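Local atomic coordinates of catechol 1,2-dioxygenase (Acinetobacter sp., PDB entry 1DMH), a protein that uses a ferric iron in each subunit of a homodimer to cleave the ring of catechol with O2, giving cis,cis-muconate. Residues N130-I135 against P282-V287; L261-V266 against M286-K291. All coordinates share one frame; numbering follows the deposited sequence.

Interaction 1 of 2, residues N130-I135 against P282-V287; sequences NGHTLI and PFAEMV
The backbones of 130-135 and 282-287 run parallel where they pair, their strand axes 4.6 Å apart at closest and inclined by 27°, with L134 bridging A284 and I135 bridging E285. Three nearly straight backbone hydrogen bonds join them: A284 N gives to T133 O (2.8 Å, 175° at the hydrogen), I135 N to A284 O, and M286 N to I135 O at a longer 3.1 Å. The last two donors approach nearly along the C=O axis of their acceptors. The pair belongs to the mixed β-sheet of the intradiol dioxygenase domain, where strand 133-141 lies between strands 189-195 and 283-291. On the face of L134 and A284, leucine CD2 reaches M286 CG at 3.9 Å, the two chains crossing obliquely; L134 also lies close to I225, a catechol-binding residue. H132 swings CG anti to its backbone N, which brings its ring alongside the start of the partner strand, CE1 3.6 Å from P282 O; its NE2 is hydrogen-bonded to E267. On the face of I135 and E285, the F283 ring is held in the crowded position between backbone N and carbonyl carbon (chi1 68°). There its CD2 meets I135 CG1 at 3.6 Å, while its CB packs against T133 CB; the ring also stacks with that of H268. E285, extended through CG and CD, bonds H137 through OE2.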
ATOM      1  N   ASN A 130      28.912  -9.007 -21.313  1.00 31.83           N
ATOM      2  CA  ASN A 130      29.079  -7.747 -22.027  1.00 30.65           C
ATOM      3  C   ASN A 130      29.646  -6.628 -21.187  1.00 28.74           C
ATOM      4  O   ASN A 130      29.623  -5.482 -21.598  1.00 28.90           O
ATOM      5  CB  ASN A 130      27.742  -7.311 -22.628  1.00 32.28           C
ATOM      6  CG  ASN A 130      27.122  -8.398 -23.486  1.00 33.47           C
ATOM      7  OD1 ASN A 130      27.717  -8.848 -24.462  1.00 35.18           O
ATOM      8  ND2 ASN A 130      25.933  -8.835 -23.117  1.00 34.24           N
ATOM      9  N   GLY A 131      30.173  -6.956 -20.017  1.00 26.98           N
ATOM     10  CA  GLY A 131      30.709  -5.916 -19.174  1.00 25.15           C
ATOM     11  C   GLY A 131      31.877  -5.227 -19.826  1.00 24.33           C
ATOM     12  O   GLY A 131      32.697  -5.870 -20.470  1.00 24.98           O
ATOM     13  N   HIS A 132      31.945  -3.912 -19.681  1.00 23.25           N
ATOM     14  CA  HIS A 132      33.049  -3.125 -20.223  1.00 21.98           C
ATOM     15  C   HIS A 132      33.807  -2.620 -18.992  1.00 21.08           C
ATOM     16  O   HIS A 132      33.218  -2.008 -18.106  1.00 20.80           O
ATOM     17  CB  HIS A 132      32.512  -1.959 -21.049  1.00 22.71           C
ATOM     18  CG  HIS A 132      33.582  -1.126 -21.677  1.00 24.34           C
ATOM     19  ND1 HIS A 132      34.547  -1.657 -22.506  1.00 25.04           N
ATOM     20  CD2 HIS A 132      33.851   0.200 -21.591  1.00 25.00           C
ATOM     21  CE1 HIS A 132      35.365  -0.696 -22.899  1.00 24.87           C
ATOM     22  NE2 HIS A 132      34.966   0.441 -22.360  1.00 24.66           N
ATOM     23  N   THR A 133      35.105  -2.897 -18.930  1.00 19.62           N
ATOM     24  CA  THR A 133      35.920  -2.499 -17.787  1.00 18.37           C
ATOM     25  C   THR A 133      35.860  -1.024 -17.487  1.00 17.09           C
ATOM     26  O   THR A 133      35.987  -0.206 -18.381  1.00 17.27           O
ATOM     27  CB  THR A 133      37.393  -2.885 -17.986  1.00 18.30           C
ATOM     28  OG1 THR A 133      37.467  -4.276 -18.283  1.00 17.87           O
ATOM     29  CG2 THR A 133      38.198  -2.632 -16.710  1.00 18.46           C
ATOM     30  N   LEU A 134      35.695  -0.699 -16.208  1.00 16.60           N
ATOM     31  CA  LEU A 134      35.613   0.685 -15.744  1.00 16.15           C
ATOM     32  C   LEU A 134      36.563   0.857 -14.565  1.00 15.91           C
ATOM     33  O   LEU A 134      36.513   0.067 -13.620  1.00 15.84           O
ATOM     34  CB  LEU A 134      34.191   0.989 -15.243  1.00 16.21           C
ATOM     35  CG  LEU A 134      33.639   2.413 -15.127  1.00 17.81           C
ATOM     36  CD1 LEU A 134      32.827   2.475 -13.866  1.00 17.39           C
ATOM     37  CD2 LEU A 134      34.686   3.460 -15.164  1.00 16.67           C
ATOM     38  N   ILE A 135      37.429   1.870 -14.626  1.00 15.96           N
ATOM     39  CA  ILE A 135      38.355   2.185 -13.519  1.00 16.40           C
ATOM     40  C   ILE A 135      37.719   3.465 -12.951  1.00 16.95           C
ATOM     41  O   ILE A 135      37.646   4.480 -13.650  1.00 16.56           O
ATOM     42  CB  ILE A 135      39.808   2.536 -14.022  1.00 16.95           C
ATOM     43  CG1 ILE A 135      40.413   1.347 -14.766  1.00 17.85           C
ATOM     44  CG2 ILE A 135      40.713   2.970 -12.860  1.00 16.37           C
ATOM     45  CD1 ILE A 135      40.479   0.104 -13.955  1.00 20.22           C
ATOM     46  N   PRO A 282      40.780  -2.460 -23.933  1.00 27.99           N
ATOM     47  CA  PRO A 282      40.190  -1.127 -23.788  1.00 26.64           C
ATOM     48  C   PRO A 282      39.275  -1.030 -22.558  1.00 25.39           C
ATOM     49  O   PRO A 282      38.593  -1.997 -22.193  1.00 25.17           O
ATOM     50  CB  PRO A 282      39.453  -0.936 -25.121  1.00 27.11           C
ATOM     51  CG  PRO A 282      39.178  -2.375 -25.570  1.00 28.32           C
ATOM     52  CD  PRO A 282      40.532  -2.968 -25.291  1.00 27.90           C
ATOM     53  N   PHE A 283      39.270   0.134 -21.920  1.00 23.07           N
ATOM     54  CA  PHE A 283      38.472   0.322 -20.716  1.00 22.31           C
ATOM     55  C   PHE A 283      38.008   1.773 -20.626  1.00 22.17           C
ATOM     56  O   PHE A 283      38.510   2.645 -21.352  1.00 22.11           O
ATOM     57  CB  PHE A 283      39.322  -0.037 -19.479  1.00 21.31           C
ATOM     58  CG  PHE A 283      40.459   0.919 -19.228  1.00 20.70           C
ATOM     59  CD1 PHE A 283      41.656   0.799 -19.928  1.00 21.13           C
ATOM     60  CD2 PHE A 283      40.314   1.983 -18.346  1.00 21.12           C
ATOM     61  CE1 PHE A 283      42.697   1.729 -19.760  1.00 20.66           C
ATOM     62  CE2 PHE A 283      41.342   2.917 -18.165  1.00 20.97           C
ATOM     63  CZ  PHE A 283      42.541   2.787 -18.880  1.00 21.45           C
ATOM     64  N   ALA A 284      37.046   2.024 -19.737  1.00 20.80           N
ATOM     65  CA  ALA A 284      36.541   3.372 -19.513  1.00 19.56           C
ATOM     66  C   ALA A 284      37.100   3.875 -18.160  1.00 19.36           C
ATOM     67  O   ALA A 284      37.363   3.090 -17.236  1.00 17.76           O
ATOM     68  CB  ALA A 284      35.021   3.352 -19.484  1.00 18.22           C
ATOM     69  N   GLU A 285      37.311   5.183 -18.058  1.00 19.31           N
ATOM     70  CA  GLU A 285      37.790   5.768 -16.811  1.00 19.88           C
ATOM     71  C   GLU A 285      36.895   6.940 -16.382  1.00 19.67           C
ATOM     72  O   GLU A 285      36.525   7.791 -17.210  1.00 18.85           O
ATOM     73  CB  GLU A 285      39.239   6.257 -16.942  1.00 20.86           C
ATOM     74  CG  GLU A 285      39.752   6.996 -15.706  1.00 23.26           C
ATOM     75  CD  GLU A 285      41.168   7.503 -15.873  1.00 26.18           C
ATOM     76  OE1 GLU A 285      41.490   8.029 -16.962  1.00 28.06           O
ATOM     77  OE2 GLU A 285      41.963   7.406 -14.914  1.00 26.86           O
ATOM     78  N   MET A 286      36.540   6.960 -15.098  1.00 19.16           N
ATOM     79  CA  MET A 286      35.735   8.031 -14.505  1.00 19.17           C
ATOM     80  C   MET A 286      36.445   8.468 -13.231  1.00 18.53           C
ATOM     81  O   MET A 286      36.914   7.643 -12.455  1.00 18.18           O
ATOM     82  CB  MET A 286      34.322   7.563 -14.148  1.00 20.31           C
ATOM     83  CG  MET A 286      33.473   7.124 -15.341  1.00 22.58           C
ATOM     84  SD  MET A 286      31.820   6.518 -14.892  1.00 22.69           S
ATOM     85  CE  MET A 286      31.036   8.007 -14.438  1.00 23.18           C
ATOM     86  N   VAL A 287      36.561   9.775 -13.045  1.00 17.99           N
ATOM     87  CA  VAL A 287      37.187  10.332 -11.860  1.00 18.30           C
ATOM     88  C   VAL A 287      36.059  11.083 -11.149  1.00 17.95           C
ATOM     89  O   VAL A 287      35.321  11.824 -11.787  1.00 17.84           O
ATOM     90  CB  VAL A 287      38.301  11.354 -12.232  1.00 18.38           C
ATOM     91  CG1 VAL A 287      38.970  11.895 -10.972  1.00 19.17           C
ATOM     92  CG2 VAL A 287      39.315  10.702 -13.129  1.00 19.87           C
TER

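Interaction 2 of 2, residues L261-V266 against M286-K291; sequences LVVDAV and MVFDLK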
ATOM      1  N   LEU A 261      26.670  16.056 -10.779  1.00 19.53           N
ATOM      2  CA  LEU A 261      26.731  14.610 -10.561  1.00 19.24           C
ATOM      3  C   LEU A 261      26.779  13.824 -11.878  1.00 20.23           C
ATOM      4  O   LEU A 261      26.709  12.583 -11.874  1.00 21.05           O
ATOM      5  CB  LEU A 261      25.546  14.132  -9.718  1.00 17.97           C
ATOM      6  CG  LEU A 261      25.418  14.730  -8.312  1.00 17.56           C
ATOM      7  CD1 LEU A 261      24.201  14.111  -7.619  1.00 16.76           C
ATOM      8  CD2 LEU A 261      26.700  14.486  -7.505  1.00 16.83           C
ATOM      9  N   VAL A 262      26.896  14.538 -12.999  1.00 19.74           N
ATOM     10  CA  VAL A 262      26.976  13.891 -14.316  1.00 19.93           C
ATOM     11  C   VAL A 262      28.463  13.809 -14.642  1.00 19.94           C
ATOM     12  O   VAL A 262      29.131  14.830 -14.728  1.00 20.03           O
ATOM     13  CB  VAL A 262      26.243  14.729 -15.392  1.00 20.32           C
ATOM     14  CG1 VAL A 262      26.364  14.063 -16.751  1.00 19.57           C
ATOM     15  CG2 VAL A 262      24.783  14.909 -14.990  1.00 20.12           C
ATOM     16  N   VAL A 263      28.974  12.602 -14.831  1.00 19.57           N
ATOM     17  CA  VAL A 263      30.395  12.405 -15.083  1.00 20.77           C
ATOM     18  C   VAL A 263      30.690  11.693 -16.417  1.00 21.39           C
ATOM     19  O   VAL A 263      30.009  10.732 -16.787  1.00 20.71           O
ATOM     20  CB  VAL A 263      30.991  11.592 -13.874  1.00 20.99           C
ATOM     21  CG1 VAL A 263      32.485  11.345 -14.050  1.00 20.79           C
ATOM     22  CG2 VAL A 263      30.697  12.334 -12.553  1.00 19.70           C
ATOM     23  N   ASP A 264      31.706  12.167 -17.136  1.00 22.99           N
ATOM     24  CA  ASP A 264      32.087  11.546 -18.405  1.00 24.92           C
ATOM     25  C   ASP A 264      32.931  10.302 -18.174  1.00 25.55           C
ATOM     26  O   ASP A 264      33.867  10.317 -17.378  1.00 25.73           O
ATOM     27  CB  ASP A 264      32.955  12.470 -19.272  1.00 27.57           C
ATOM     28  CG  ASP A 264      32.330  13.825 -19.514  1.00 30.97           C
ATOM     29  OD1 ASP A 264      31.172  13.889 -19.987  1.00 32.81           O
ATOM     30  OD2 ASP A 264      33.014  14.839 -19.233  1.00 33.73           O
ATOM     31  N   ALA A 265      32.616   9.231 -18.885  1.00 25.66           N
ATOM     32  CA  ALA A 265      33.410   8.011 -18.799  1.00 26.55           C
ATOM     33  C   ALA A 265      34.315   8.071 -20.034  1.00 27.39           C
ATOM     34  O   ALA A 265      33.848   7.865 -21.153  1.00 28.07           O
ATOM     35  CB  ALA A 265      32.518   6.785 -18.867  1.00 25.48           C
ATOM     36  N   VAL A 266      35.587   8.381 -19.833  1.00 27.26           N
ATOM     37  CA  VAL A 266      36.554   8.469 -20.920  1.00 28.54           C
ATOM     38  C   VAL A 266      37.024   7.093 -21.391  1.00 29.25           C
ATOM     39  O   VAL A 266      37.429   6.258 -20.578  1.00 29.43           O
ATOM     40  CB  VAL A 266      37.777   9.269 -20.468  1.00 28.63           C
ATOM     41  CG1 VAL A 266      38.846   9.244 -21.532  1.00 28.90           C
ATOM     42  CG2 VAL A 266      37.354  10.689 -20.140  1.00 29.13           C
ATOM     43  N   MET A 286      36.540   6.960 -15.098  1.00 19.16           N
ATOM     44  CA  MET A 286      35.735   8.031 -14.505  1.00 19.17           C
ATOM     45  C   MET A 286      36.445   8.468 -13.231  1.00 18.53           C
ATOM     46  O   MET A 286      36.914   7.643 -12.455  1.00 18.18           O
ATOM     47  CB  MET A 286      34.322   7.563 -14.148  1.00 20.31           C
ATOM     48  CG  MET A 286      33.473   7.124 -15.341  1.00 22.58           C
ATOM     49  SD  MET A 286      31.820   6.518 -14.892  1.00 22.69           S
ATOM     50  CE  MET A 286      31.036   8.007 -14.438  1.00 23.18           C
ATOM     51  N   VAL A 287      36.561   9.775 -13.045  1.00 17.99           N
ATOM     52  CA  VAL A 287      37.187  10.332 -11.860  1.00 18.30           C
ATOM     53  C   VAL A 287      36.059  11.083 -11.149  1.00 17.95           C
ATOM     54  O   VAL A 287      35.321  11.824 -11.787  1.00 17.84           O
ATOM     55  CB  VAL A 287      38.301  11.354 -12.232  1.00 18.38           C
ATOM     56  CG1 VAL A 287      38.970  11.895 -10.972  1.00 19.17           C
ATOM     57  CG2 VAL A 287      39.315  10.702 -13.129  1.00 19.87           C
ATOM     58  N   PHE A 288      35.887  10.880  -9.852  1.00 17.60           N
ATOM     59  CA  PHE A 288      34.843  11.619  -9.148  1.00 17.87           C
ATOM     60  C   PHE A 288      35.287  11.836  -7.718  1.00 17.39           C
ATOM     61  O   PHE A 288      35.480  10.876  -6.973  1.00 17.36           O
ATOM     62  CB  PHE A 288      33.504  10.872  -9.156  1.00 17.55           C
ATOM     63  CG  PHE A 288      32.371  11.681  -8.575  1.00 19.41           C
ATOM     64  CD1 PHE A 288      32.003  12.899  -9.151  1.00 19.74           C
ATOM     65  CD2 PHE A 288      31.706  11.265  -7.426  1.00 19.75           C
ATOM     66  CE1 PHE A 288      30.992  13.697  -8.589  1.00 19.20           C
ATOM     67  CE2 PHE A 288      30.700  12.056  -6.864  1.00 19.29           C
ATOM     68  CZ  PHE A 288      30.350  13.276  -7.457  1.00 19.39           C
ATOM     69  N   ASP A 289      35.495  13.102  -7.358  1.00 18.14           N
ATOM     70  CA  ASP A 289      35.904  13.465  -5.997  1.00 18.42           C
ATOM     71  C   ASP A 289      34.664  13.869  -5.235  1.00 17.95           C
ATOM     72  O   ASP A 289      33.720  14.429  -5.815  1.00 17.62           O
ATOM     73  CB  ASP A 289      36.848  14.671  -5.962  1.00 18.83           C
ATOM     74  CG  ASP A 289      38.108  14.460  -6.749  1.00 19.73           C
ATOM     75  OD1 ASP A 289      38.577  13.311  -6.863  1.00 19.45           O
ATOM     76  OD2 ASP A 289      38.647  15.465  -7.224  1.00 19.81           O
ATOM     77  N   LEU A 290      34.675  13.599  -3.935  1.00 18.02           N
ATOM     78  CA  LEU A 290      33.554  13.959  -3.078  1.00 18.01           C
ATOM     79  C   LEU A 290      34.056  14.799  -1.922  1.00 18.11           C
ATOM     80  O   LEU A 290      35.110  14.516  -1.361  1.00 17.49           O
ATOM     81  CB  LEU A 290      32.856  12.713  -2.530  1.00 17.12           C
ATOM     82  CG  LEU A 290      32.256  11.834  -3.626  1.00 18.23           C
ATOM     83  CD1 LEU A 290      33.341  10.878  -4.072  1.00 18.97           C
ATOM     84  CD2 LEU A 290      31.029  11.053  -3.133  1.00 17.55           C
ATOM     85  N   LYS A 291      33.298  15.838  -1.580  1.00 19.06           N
ATOM     86  CA  LYS A 291      33.653  16.722  -0.470  1.00 19.85           C
ATOM     87  C   LYS A 291      32.548  16.600   0.573  1.00 18.96           C
ATOM     88  O   LYS A 291      31.353  16.715   0.252  1.00 18.09           O
ATOM     89  CB  LYS A 291      33.789  18.176  -0.944  1.00 21.77           C
ATOM     90  CG  LYS A 291      34.264  19.139   0.163  1.00 25.50           C
ATOM     91  CD  LYS A 291      34.472  20.554  -0.402  1.00 28.69           C
ATOM     92  CE  LYS A 291      34.749  21.602   0.679  1.00 29.74           C
ATOM     93  NZ  LYS A 291      36.013  21.331   1.395  1.00 31.92           N
TER
HETATM   94  O   HOH W   1      35.697  11.321 -15.664  1.00 22.74           O
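Apolar side-chain packing, with one bridging water and no direct hydrogen bond, joins 261-266 to 286-291 where strands 262-268 and 283-291, antiparallel neighbours, have spread apart. M286 carries one end of the contact. Its CG lies 3.7 Å from A265 CB, and the chain runs extended to SD before bending at chi3 (72°), which turns the terminal CE onto V263 CB at 3.6 Å. V263 divides its two methyls: CG1, anti to its backbone N, fits between M286 CE and V287 O, while CG2 abuts F288 CD1 at 3.7 Å, the two side chains crossing at about a right angle. Both strands belong to the mixed β-sheet of the intradiol dioxygenase domain, and neither keeps regular pairing with the other through this region. Water fills in for the missing backbone pairing, donating to D264 O at 2.7 Å and accepting a longer bond from V287 N (3.2 Å). Farther along, F288 holds CG anti to its own N (chi1 -173°) and sends CZ to L261 CD2, 3.8 Å away, in an oblique crossing. I241 of strand 237-243, the next strand over, touches both V263 and F288.

How the interactions relate
Strand 283-291 is common to both contacts, which share M286 and V287 and have centres about 13 Å apart. In the mixed sheet it lies between strand 133-141, its parallel partner in interaction 1, and strand 262-268, its antiparallel partner in interaction 2. Along the chain 130-135 comes first, 261-266 much later, and the shared strand last, so interaction 1 closes a long excursion and interaction 2 a short one. The two also meet directly: E285 N probably bonds V266 O (2.7 Å), and A284 CB packs against A265 CB. The strand of this sheet that comes last in the chain thus ties both neighbours together, and packs L290 against strand 220-230, which carries the iron ligands H224 and H226.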